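Nicotinate phosphoribosyltransferase (Porphyromonas gingivalis, PDB 2IM5) probably catalyses the ATP-dependent formation of nicotinate ribonucleotide from nicotinate and phosphoribosyl diphosphate, a step in NAD biosynthesis. Local coordinates at residues Thr210-Ala221 with Gly245-Thr253; Asn229-Ile237 with Phe261-Phe269. All coordinates share one frame; numbering follows the deposited sequence.

How the contacts relate
From the N-terminal side, segment 210-221 comes first and carries the start of helix 213-223. Segment 229-237 follows, on helix 228-240. The chain then returns through strand 246-248, and segment 245-253 closes the loop of contact 1 against 210-221. Helix 263-268 closes the loop of contact 2 against 229-237. The four segments alternate along the chain, so the two loops cross and do not nest. Helix 228-240, part of contact 2, lies within the loop that contact 1 closes and packs on both of its segments. Trp-215 NE1 probably donates to Ala-232 O, and Val-247 packs on Met-233. Together the contacts tie helices 213-223, 228-240 and 263-268 to strand 246-248 of the parallel sheet.

Contact 1 (Thr210-Ala221 with Gly245-Thr253); sequences THPHEWIQFHGA and GTVLTDTYT
Leu-248 packs tightly against two histidines. Its CD1 lies over the face of the His-213 ring, 3.5 Å from the centroid and 8° off the normal, a CH-pi contact. Its CB meets His-211 CE1 at 3.6 Å. His-211 chi1 (76°) and the rotation of its ring together bring ND1 round to Pro-212 O. His-211 ND1 donates to Pro-212 O over 2.9 Å, in the ring plane but from above the carbonyl plane. Thr-251 OG1 sits at the edge of the His-213 ring, in a weak 3.4 Å hydrogen bond to His-213 ND1, and also touches Ile-216 CB. His-213 is the predicted autophosphorylated histidine, unmodified here. The contact joins the chain just after strand 206-207 to strand 246-248, at opposite ends of the strand order, consistent with closure of the family's alpha/beta barrel. Packing is also close where Thr-210 CG2 presses on Thr-246 CG2 at 3.5 Å, while the hydroxyls of these threonines bond to Arg-273 and Ser-271. Other places are bridged by water instead. One water links His-211 N to Thr-246 O. Another donates to Gln-217 O and accepts from Tyr-252 OH. Tyr-252 OH also rests 3.3 Å from Gly-220 CA.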
loop_
_atom_site.group_PDB
_atom_site.type_symbol
_atom_site.label_atom_id
_atom_site.label_comp_id
_atom_site.label_asym_id
_atom_site.label_seq_id
_atom_site.Cartn_x
_atom_site.Cartn_y
_atom_site.Cartn_z
ATOM N N THR A 210 -0.367 -6.764 -1.495
ATOM C CA THR A 210 -0.474 -7.560 -0.275
ATOM C C THR A 210 -1.391 -6.813 0.678
ATOM O O THR A 210 -1.757 -5.677 0.407
ATOM C CB THR A 210 0.895 -7.706 0.420
ATOM O OG1 THR A 210 1.317 -6.425 0.913
ATOM C CG2 THR A 210 1.936 -8.236 -0.553
ATOM N N HIS A 211 -1.763 -7.441 1.788
ATOM C CA HIS A 211 -2.609 -6.753 2.756
ATOM C C HIS A 211 -1.723 -5.603 3.253
ATOM O O HIS A 211 -0.495 -5.690 3.202
ATOM C CB HIS A 211 -2.998 -7.688 3.907
ATOM C CG HIS A 211 -1.897 -7.930 4.892
ATOM N ND1 HIS A 211 -1.433 -6.951 5.748
ATOM C CD2 HIS A 211 -1.151 -9.031 5.144
ATOM C CE1 HIS A 211 -0.448 -7.437 6.480
ATOM N NE2 HIS A 211 -0.256 -8.697 6.134
ATOM N N PRO A 212 -2.328 -4.510 3.729
ATOM C CA PRO A 212 -1.548 -3.367 4.211
ATOM C C PRO A 212 -1.329 -3.365 5.721
ATOM O O PRO A 212 -1.869 -4.215 6.443
ATOM C CB PRO A 212 -2.397 -2.195 3.775
ATOM C CG PRO A 212 -3.787 -2.721 4.123
ATOM C CD PRO A 212 -3.756 -4.164 3.628
ATOM N N HIS A 213 -0.547 -2.387 6.184
ATOM C CA HIS A 213 -0.260 -2.224 7.600
ATOM C C HIS A 213 -1.531 -1.887 8.371
ATOM O O HIS A 213 -1.686 -2.322 9.510
ATOM C CB HIS A 213 0.750 -1.095 7.830
ATOM C CG HIS A 213 2.143 -1.417 7.391
ATOM N ND1 HIS A 213 2.928 -2.357 8.022
ATOM C CD2 HIS A 213 2.893 -0.922 6.379
ATOM C CE1 HIS A 213 4.101 -2.430 7.419
ATOM N NE2 HIS A 213 4.105 -1.570 6.418
ATOM N N GLU A 214 -2.434 -1.115 7.758
ATOM C CA GLU A 214 -3.666 -0.711 8.444
ATOM C C GLU A 214 -4.475 -1.905 8.950
ATOM O O GLU A 214 -5.119 -1.821 9.996
ATOM C CB GLU A 214 -4.551 0.171 7.541
ATOM C CG GLU A 214 -5.071 -0.503 6.287
ATOM C CD GLU A 214 -6.083 0.353 5.524
ATOM O OE1 GLU A 214 -7.252 0.451 5.963
ATOM O OE2 GLU A 214 -5.707 0.932 4.485
ATOM N N TRP A 215 -4.430 -3.011 8.211
ATOM C CA TRP A 215 -5.159 -4.217 8.597
ATOM C C TRP A 215 -4.630 -4.723 9.929
ATOM O O TRP A 215 -5.405 -5.012 10.834
ATOM C CB TRP A 215 -5.007 -5.297 7.519
ATOM C CG TRP A 215 -5.659 -6.613 7.847
ATOM C CD1 TRP A 215 -5.027 -7.810 8.050
ATOM C CD2 TRP A 215 -7.070 -6.876 7.981
ATOM N NE1 TRP A 215 -5.952 -8.797 8.297
ATOM C CE2 TRP A 215 -7.210 -8.253 8.261
ATOM C CE3 TRP A 215 -8.221 -6.082 7.892
ATOM C CZ2 TRP A 215 -8.459 -8.856 8.452
ATOM C CZ3 TRP A 215 -9.469 -6.681 8.085
ATOM C CH2 TRP A 215 -9.575 -8.058 8.362
ATOM N N ILE A 216 -3.309 -4.803 10.058
ATOM C CA ILE A 216 -2.694 -5.264 11.303
ATOM C C ILE A 216 -2.913 -4.231 12.408
ATOM O O ILE A 216 -3.226 -4.570 13.540
ATOM C CB ILE A 216 -1.171 -5.461 11.153
ATOM C CG1 ILE A 216 -0.852 -6.316 9.929
ATOM C CG2 ILE A 216 -0.611 -6.102 12.403
ATOM C CD1 ILE A 216 -1.417 -7.682 9.978
ATOM N N GLN A 217 -2.721 -2.962 12.067
ATOM C CA GLN A 217 -2.883 -1.868 13.021
ATOM C C GLN A 217 -4.299 -1.816 13.601
ATOM O O GLN A 217 -4.487 -1.525 14.776
ATOM C CB GLN A 217 -2.567 -0.553 12.328
ATOM C CG GLN A 217 -1.106 -0.365 12.008
ATOM C CD GLN A 217 -0.857 0.952 11.295
ATOM O OE1 GLN A 217 -1.134 1.083 10.103
ATOM N NE2 GLN A 217 -0.362 1.941 12.029
ATOM N N PHE A 218 -5.295 -2.079 12.760
ATOM C CA PHE A 218 -6.677 -2.080 13.221
ATOM C C PHE A 218 -6.793 -3.148 14.307
ATOM O O PHE A 218 -7.349 -2.899 15.375
ATOM C CB PHE A 218 -7.626 -2.401 12.066
ATOM C CG PHE A 218 -9.049 -2.610 12.491
ATOM C CD1 PHE A 218 -9.835 -1.532 12.893
ATOM C CD2 PHE A 218 -9.606 -3.891 12.508
ATOM C CE1 PHE A 218 -11.157 -1.725 13.304
ATOM C CE2 PHE A 218 -10.926 -4.093 12.918
ATOM C CZ PHE A 218 -11.703 -3.012 13.315
ATOM N N HIS A 219 -6.239 -4.331 14.031
ATOM C CA HIS A 219 -6.295 -5.438 14.980
ATOM C C HIS A 219 -5.532 -5.115 16.261
ATOM O O HIS A 219 -5.931 -5.525 17.349
ATOM C CB HIS A 219 -5.749 -6.716 14.327
ATOM C CG HIS A 219 -6.682 -7.316 13.318
ATOM N ND1 HIS A 219 -7.564 -8.329 13.629
ATOM C CD2 HIS A 219 -6.904 -7.014 12.017
ATOM C CE1 HIS A 219 -8.289 -8.624 12.564
ATOM N NE2 HIS A 219 -7.908 -7.839 11.572
ATOM N N GLY A 220 -4.437 -4.372 16.135
ATOM C CA GLY A 220 -3.673 -4.017 17.314
ATOM C C GLY A 220 -4.454 -3.071 18.212
ATOM O O GLY A 220 -4.413 -3.174 19.433
ATOM N N ALA A 221 -5.177 -2.141 17.600
ATOM C CA ALA A 221 -5.964 -1.172 18.347
ATOM C C ALA A 221 -7.173 -1.806 19.021
ATOM O O ALA A 221 -7.513 -1.453 20.145
ATOM C CB ALA A 221 -6.420 -0.052 17.421
ATOM N N GLY A 245 -1.796 -14.814 0.033
ATOM C CA GLY A 245 -0.991 -15.278 1.151
ATOM C C GLY A 245 0.351 -14.634 1.467
ATOM O O GLY A 245 1.318 -15.341 1.715
ATOM N N THR A 246 0.424 -13.311 1.465
ATOM C CA THR A 246 1.669 -12.621 1.798
ATOM C C THR A 246 1.410 -11.843 3.074
ATOM O O THR A 246 0.339 -11.267 3.240
ATOM C CB THR A 246 2.087 -11.627 0.705
ATOM O OG1 THR A 246 2.311 -12.333 -0.518
ATOM C CG2 THR A 246 3.371 -10.905 1.099
ATOM N N VAL A 247 2.369 -11.831 3.989
ATOM C CA VAL A 247 2.160 -11.102 5.226
ATOM C C VAL A 247 3.265 -10.101 5.555
ATOM O O VAL A 247 4.449 -10.362 5.330
ATOM C CB VAL A 247 1.976 -12.081 6.414
ATOM C CG1 VAL A 247 3.232 -12.913 6.606
ATOM C CG2 VAL A 247 1.634 -11.300 7.690
ATOM N N LEU A 248 2.850 -8.938 6.057
ATOM C CA LEU A 248 3.756 -7.877 6.474
ATOM C C LEU A 248 4.190 -8.220 7.889
ATOM O O LEU A 248 3.361 -8.591 8.718
ATOM C CB LEU A 248 3.038 -6.526 6.473
ATOM C CG LEU A 248 3.133 -5.709 5.187
ATOM C CD1 LEU A 248 2.199 -4.512 5.272
ATOM C CD2 LEU A 248 4.575 -5.252 4.980
ATOM N N THR A 249 5.478 -8.070 8.175
ATOM C CA THR A 249 6.008 -8.426 9.484
ATOM C C THR A 249 6.493 -7.295 10.386
ATOM O O THR A 249 6.656 -7.501 11.582
ATOM C CB THR A 249 7.193 -9.402 9.330
ATOM O OG1 THR A 249 8.309 -8.704 8.757
ATOM C CG2 THR A 249 6.820 -10.560 8.411
ATOM N N ASP A 250 6.698 -6.103 9.839
ATOM C CA ASP A 250 7.244 -5.002 10.639
ATOM C C ASP A 250 6.293 -4.059 11.381
ATOM O O ASP A 250 6.764 -3.131 12.046
ATOM C CB ASP A 250 8.178 -4.164 9.756
ATOM C CG ASP A 250 7.424 -3.365 8.701
ATOM O OD1 ASP A 250 6.333 -3.804 8.286
ATOM O OD2 ASP A 250 7.920 -2.299 8.274
ATOM N N THR A 251 4.984 -4.288 11.285
ATOM C CA THR A 251 4.020 -3.414 11.948
ATOM C C THR A 251 4.424 -3.110 13.383
ATOM O O THR A 251 4.466 -1.955 13.788
ATOM C CB THR A 251 2.614 -4.023 11.958
ATOM O OG1 THR A 251 2.295 -4.494 10.645
ATOM C CG2 THR A 251 1.579 -2.968 12.383
ATOM N N TYR A 252 4.721 -4.147 14.152
ATOM C CA TYR A 252 5.137 -3.939 15.532
ATOM C C TYR A 252 6.530 -4.503 15.701
ATOM O O TYR A 252 6.845 -5.075 16.741
ATOM C CB TYR A 252 4.165 -4.626 16.503
ATOM C CG TYR A 252 2.759 -4.097 16.379
ATOM C CD1 TYR A 252 2.474 -2.756 16.638
ATOM C CD2 TYR A 252 1.726 -4.918 15.942
ATOM C CE1 TYR A 252 1.199 -2.245 16.456
ATOM C CE2 TYR A 252 0.443 -4.421 15.758
ATOM C CZ TYR A 252 0.187 -3.081 16.014
ATOM O OH TYR A 252 -1.073 -2.572 15.816
ATOM N N THR A 253 7.349 -4.339 14.664
ATOM C CA THR A 253 8.716 -4.838 14.677
ATOM C C THR A 253 8.744 -6.288 14.208
ATOM O O THR A 253 7.934 -7.109 14.642
ATOM C CB THR A 253 9.313 -4.728 16.099
ATOM O OG1 THR A 253 10.036 -3.492 16.221
ATOM C CG2 THR A 253 10.170 -5.900 16.416
HETATM O O HOH W 1 -1.404 -10.146 1.759
HETATM O O HOH W 2 -2.078 -0.207 16.157
#

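Contact 2 (Asn229-Ile237 with Phe261-Phe269); sequences NYVAMEDWI and FSKKHAMLF
Met-233 fills the apolar centre between Phe-261, His-265 and Phe-269. Its CB lies over one face of the His-265 ring, 4.0 Å from the centroid, as a CH-pi contact. CG stands beside the backbone N, and the chain runs on extended through chi2. These two torsions carry the sulfur obliquely to the Phe-261 and Phe-269 rings, two Met-aromatic contacts. The bend at chi3 sets the methyl, whose exact position is doubtful. Further along, Ile-237 and Leu-268 reach tip to tip, with Ile-237 CD1 and Leu-268 CD2 tightly packed at 3.4 Å. Ile-237 CD1 also touches His-265 CD2. The His-265 side chain is a knob set in the hole formed by Tyr-230, Met-233, Glu-234 and Ile-237. Its ring lies obliquely to that of Tyr-230, with planes at 37°.

The polar edge starts at the same imidazole. His-265 NE2 donates to Glu-234 OE2 over 2.7 Å, nearly straight at 168°, and meets the oxygen on its anti side, tilted out of the carboxylate plane. Glu-234 bends at chi2 to bring the carboxylate over. The bond helps fix the rotation of the ring. Lys-264 NZ adds a long salt bridge to Glu-234 OE2 at 3.6 Å and a weak hydrogen bond to Tyr-230 OH. Ser-262 is the N-cap of helix 263-268, and its OG accepts from His-265 N at 3.2 Å.

The two helix segments cross at 48°, with axes 11.3 Å apart. Helix 228-240 also packs on helix 213-223, through Asn-229 on Ile-216. Met-233 reaches Phe-257 of helix 254-260, and Phe-269 leads from helix 263-268 toward strand 271-274.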
loop_
_atom_site.group_PDB
_atom_site.type_symbol
_atom_site.label_atom_id
_atom_site.label_comp_id
_atom_site.label_asym_id
_atom_site.label_seq_id
_atom_site.Cartn_x
_atom_site.Cartn_y
_atom_site.Cartn_z
ATOM N N ASN A 229 -0.824 -9.461 15.353
ATOM C CA ASN A 229 -0.360 -10.200 14.183
ATOM C C ASN A 229 -1.120 -11.505 13.989
ATOM O O ASN A 229 -1.573 -11.809 12.886
ATOM C CB ASN A 229 1.149 -10.498 14.292
ATOM C CG ASN A 229 2.020 -9.300 13.928
ATOM O OD1 ASN A 229 2.957 -8.948 14.664
ATOM N ND2 ASN A 229 1.729 -8.674 12.797
ATOM N N TYR A 230 -1.268 -12.274 15.064
ATOM C CA TYR A 230 -1.956 -13.563 14.981
ATOM C C TYR A 230 -3.412 -13.464 14.515
ATOM O O TYR A 230 -3.816 -14.140 13.569
ATOM C CB TYR A 230 -1.913 -14.283 16.331
ATOM C CG TYR A 230 -2.511 -15.667 16.271
ATOM C CD1 TYR A 230 -1.756 -16.762 15.838
ATOM C CD2 TYR A 230 -3.852 -15.876 16.596
ATOM C CE1 TYR A 230 -2.326 -18.031 15.734
ATOM C CE2 TYR A 230 -4.432 -17.133 16.493
ATOM C CZ TYR A 230 -3.667 -18.206 16.063
ATOM O OH TYR A 230 -4.251 -19.447 15.973
ATOM N N VAL A 231 -4.204 -12.630 15.184
ATOM C CA VAL A 231 -5.610 -12.478 14.810
ATOM C C VAL A 231 -5.772 -11.846 13.422
ATOM O O VAL A 231 -6.715 -12.169 12.691
ATOM C CB VAL A 231 -6.368 -11.639 15.844
ATOM C CG1 VAL A 231 -7.855 -11.609 15.502
ATOM C CG2 VAL A 231 -6.172 -12.235 17.227
ATOM N N ALA A 232 -4.864 -10.945 13.059
ATOM C CA ALA A 232 -4.929 -10.323 11.742
ATOM C C ALA A 232 -4.765 -11.405 10.660
ATOM O O ALA A 232 -5.495 -11.416 9.670
ATOM C CB ALA A 232 -3.837 -9.263 11.600
ATOM N N MET A 233 -3.815 -12.315 10.859
ATOM C CA MET A 233 -3.593 -13.393 9.895
ATOM C C MET A 233 -4.788 -14.365 9.863
ATOM O O MET A 233 -5.219 -14.780 8.790
ATOM C CB MET A 233 -2.297 -14.163 10.217
ATOM C CG MET A 233 -0.997 -13.411 9.886
ATOM S SD MET A 233 0.514 -14.407 10.131
ATOM C CE MET A 233 1.072 -14.497 8.596
ATOM N N GLU A 234 -5.314 -14.727 11.035
ATOM C CA GLU A 234 -6.457 -15.637 11.095
ATOM C C GLU A 234 -7.668 -15.026 10.393
ATOM O O GLU A 234 -8.391 -15.722 9.680
ATOM C CB GLU A 234 -6.822 -15.968 12.547
ATOM C CG GLU A 234 -5.871 -16.945 13.218
ATOM C CD GLU A 234 -6.086 -18.380 12.748
ATOM O OE1 GLU A 234 -7.032 -19.033 13.240
ATOM O OE2 GLU A 234 -5.322 -18.853 11.883
ATOM N N ASP A 235 -7.885 -13.725 10.591
ATOM C CA ASP A 235 -9.010 -13.059 9.948
ATOM C C ASP A 235 -8.800 -12.968 8.440
ATOM O O ASP A 235 -9.748 -13.103 7.668
ATOM C CB ASP A 235 -9.226 -11.660 10.548
ATOM C CG ASP A 235 -9.812 -11.717 11.957
ATOM O OD1 ASP A 235 -10.243 -12.814 12.375
ATOM O OD2 ASP A 235 -9.857 -10.677 12.649
ATOM N N TRP A 236 -7.556 -12.749 8.016
ATOM C CA TRP A 236 -7.267 -12.661 6.589
ATOM C C TRP A 236 -7.562 -14.010 5.923
ATOM O O TRP A 236 -8.080 -14.074 4.799
ATOM C CB TRP A 236 -5.804 -12.268 6.372
ATOM C CG TRP A 236 -5.479 -11.893 4.955
ATOM C CD1 TRP A 236 -4.820 -12.653 4.039
ATOM C CD2 TRP A 236 -5.780 -10.650 4.302
ATOM N NE1 TRP A 236 -4.686 -11.965 2.853
ATOM C CE2 TRP A 236 -5.266 -10.732 2.988
ATOM C CE3 TRP A 236 -6.435 -9.476 4.701
ATOM C CZ2 TRP A 236 -5.382 -9.685 2.070
ATOM C CZ3 TRP A 236 -6.550 -8.430 3.786
ATOM C CH2 TRP A 236 -6.025 -8.542 2.487
ATOM N N ILE A 237 -7.227 -15.087 6.621
ATOM C CA ILE A 237 -7.471 -16.430 6.112
ATOM C C ILE A 237 -8.975 -16.690 6.054
ATOM O O ILE A 237 -9.478 -17.317 5.113
ATOM C CB ILE A 237 -6.804 -17.485 7.014
ATOM C CG1 ILE A 237 -5.282 -17.350 6.913
ATOM C CG2 ILE A 237 -7.262 -18.890 6.615
ATOM C CD1 ILE A 237 -4.535 -18.091 7.999
ATOM N N PHE A 261 5.410 -15.992 15.374
ATOM C CA PHE A 261 4.987 -16.609 14.116
ATOM C C PHE A 261 4.717 -18.095 14.357
ATOM O O PHE A 261 5.626 -18.852 14.674
ATOM C CB PHE A 261 6.095 -16.419 13.073
ATOM C CG PHE A 261 5.647 -16.598 11.651
ATOM C CD1 PHE A 261 4.323 -16.409 11.288
ATOM C CD2 PHE A 261 6.582 -16.878 10.655
ATOM C CE1 PHE A 261 3.930 -16.490 9.957
ATOM C CE2 PHE A 261 6.198 -16.960 9.321
ATOM C CZ PHE A 261 4.871 -16.765 8.970
ATOM N N SER A 262 3.465 -18.508 14.211
ATOM C CA SER A 262 3.110 -19.903 14.451
ATOM C C SER A 262 3.454 -20.801 13.272
ATOM O O SER A 262 3.492 -20.358 12.129
ATOM C CB SER A 262 1.616 -20.030 14.757
ATOM O OG SER A 262 0.847 -19.901 13.569
ATOM N N LYS A 263 3.700 -22.071 13.560
ATOM C CA LYS A 263 4.033 -23.039 12.525
ATOM C C LYS A 263 2.928 -23.107 11.470
ATOM O O LYS A 263 3.204 -23.189 10.276
ATOM C CB LYS A 263 4.233 -24.424 13.145
ATOM C CG LYS A 263 4.728 -25.467 12.160
ATOM C CD LYS A 263 5.018 -26.790 12.849
ATOM C CE LYS A 263 5.444 -27.854 11.839
ATOM N NZ LYS A 263 6.716 -27.507 11.140
ATOM N N LYS A 264 1.678 -23.079 11.924
ATOM C CA LYS A 264 0.530 -23.133 11.025
ATOM C C LYS A 264 0.552 -22.006 9.991
ATOM O O LYS A 264 0.389 -22.241 8.788
ATOM C CB LYS A 264 -0.761 -23.058 11.835
ATOM C CG LYS A 264 -2.017 -23.109 11.002
ATOM C CD LYS A 264 -3.269 -23.128 11.886
ATOM C CE LYS A 264 -3.384 -21.876 12.736
ATOM N NZ LYS A 264 -4.568 -21.950 13.647
ATOM N N HIS A 265 0.749 -20.780 10.463
ATOM C CA HIS A 265 0.798 -19.632 9.572
ATOM C C HIS A 265 2.051 -19.645 8.698
ATOM O O HIS A 265 1.997 -19.296 7.519
ATOM C CB HIS A 265 0.716 -18.344 10.390
ATOM C CG HIS A 265 -0.634 -18.113 10.992
ATOM N ND1 HIS A 265 -0.844 -17.257 12.051
ATOM C CD2 HIS A 265 -1.845 -18.637 10.687
ATOM C CE1 HIS A 265 -2.126 -17.267 12.373
ATOM N NE2 HIS A 265 -2.755 -18.098 11.560
ATOM N N ALA A 266 3.175 -20.049 9.277
ATOM C CA ALA A 266 4.415 -20.115 8.520
ATOM C C ALA A 266 4.251 -21.097 7.353
ATOM O O ALA A 266 4.748 -20.860 6.257
ATOM C CB ALA A 266 5.564 -20.555 9.420
ATOM N N MET A 267 3.543 -22.194 7.598
ATOM C CA MET A 267 3.324 -23.207 6.566
ATOM C C MET A 267 2.297 -22.780 5.525
ATOM O O MET A 267 2.462 -23.042 4.333
ATOM C CB MET A 267 2.866 -24.522 7.198
ATOM C CG MET A 267 3.930 -25.230 8.036
ATOM S SD MET A 267 3.249 -26.714 8.772
ATOM C CE MET A 267 2.328 -26.039 10.008
ATOM N N LEU A 268 1.238 -22.112 5.978
ATOM C CA LEU A 268 0.174 -21.668 5.085
ATOM C C LEU A 268 0.521 -20.472 4.188
ATOM O O LEU A 268 0.255 -20.502 2.986
ATOM C CB LEU A 268 -1.080 -21.355 5.904
ATOM C CG LEU A 268 -2.314 -20.831 5.171
ATOM C CD1 LEU A 268 -2.692 -21.761 4.032
ATOM C CD2 LEU A 268 -3.460 -20.725 6.165
ATOM N N PHE A 269 1.083 -19.411 4.763
ATOM C CA PHE A 269 1.454 -18.244 3.962
ATOM C C PHE A 269 2.647 -18.611 3.090
ATOM O O PHE A 269 3.571 -19.290 3.540
ATOM C CB PHE A 269 1.788 -17.066 4.872
ATOM C CG PHE A 269 0.576 -16.428 5.484
ATOM C CD1 PHE A 269 -0.078 -15.391 4.834
ATOM C CD2 PHE A 269 0.050 -16.905 6.680
ATOM C CE1 PHE A 269 -1.252 -14.832 5.368
ATOM C CE2 PHE A 269 -1.116 -16.362 7.220
ATOM C CZ PHE A 269 -1.772 -15.322 6.565
#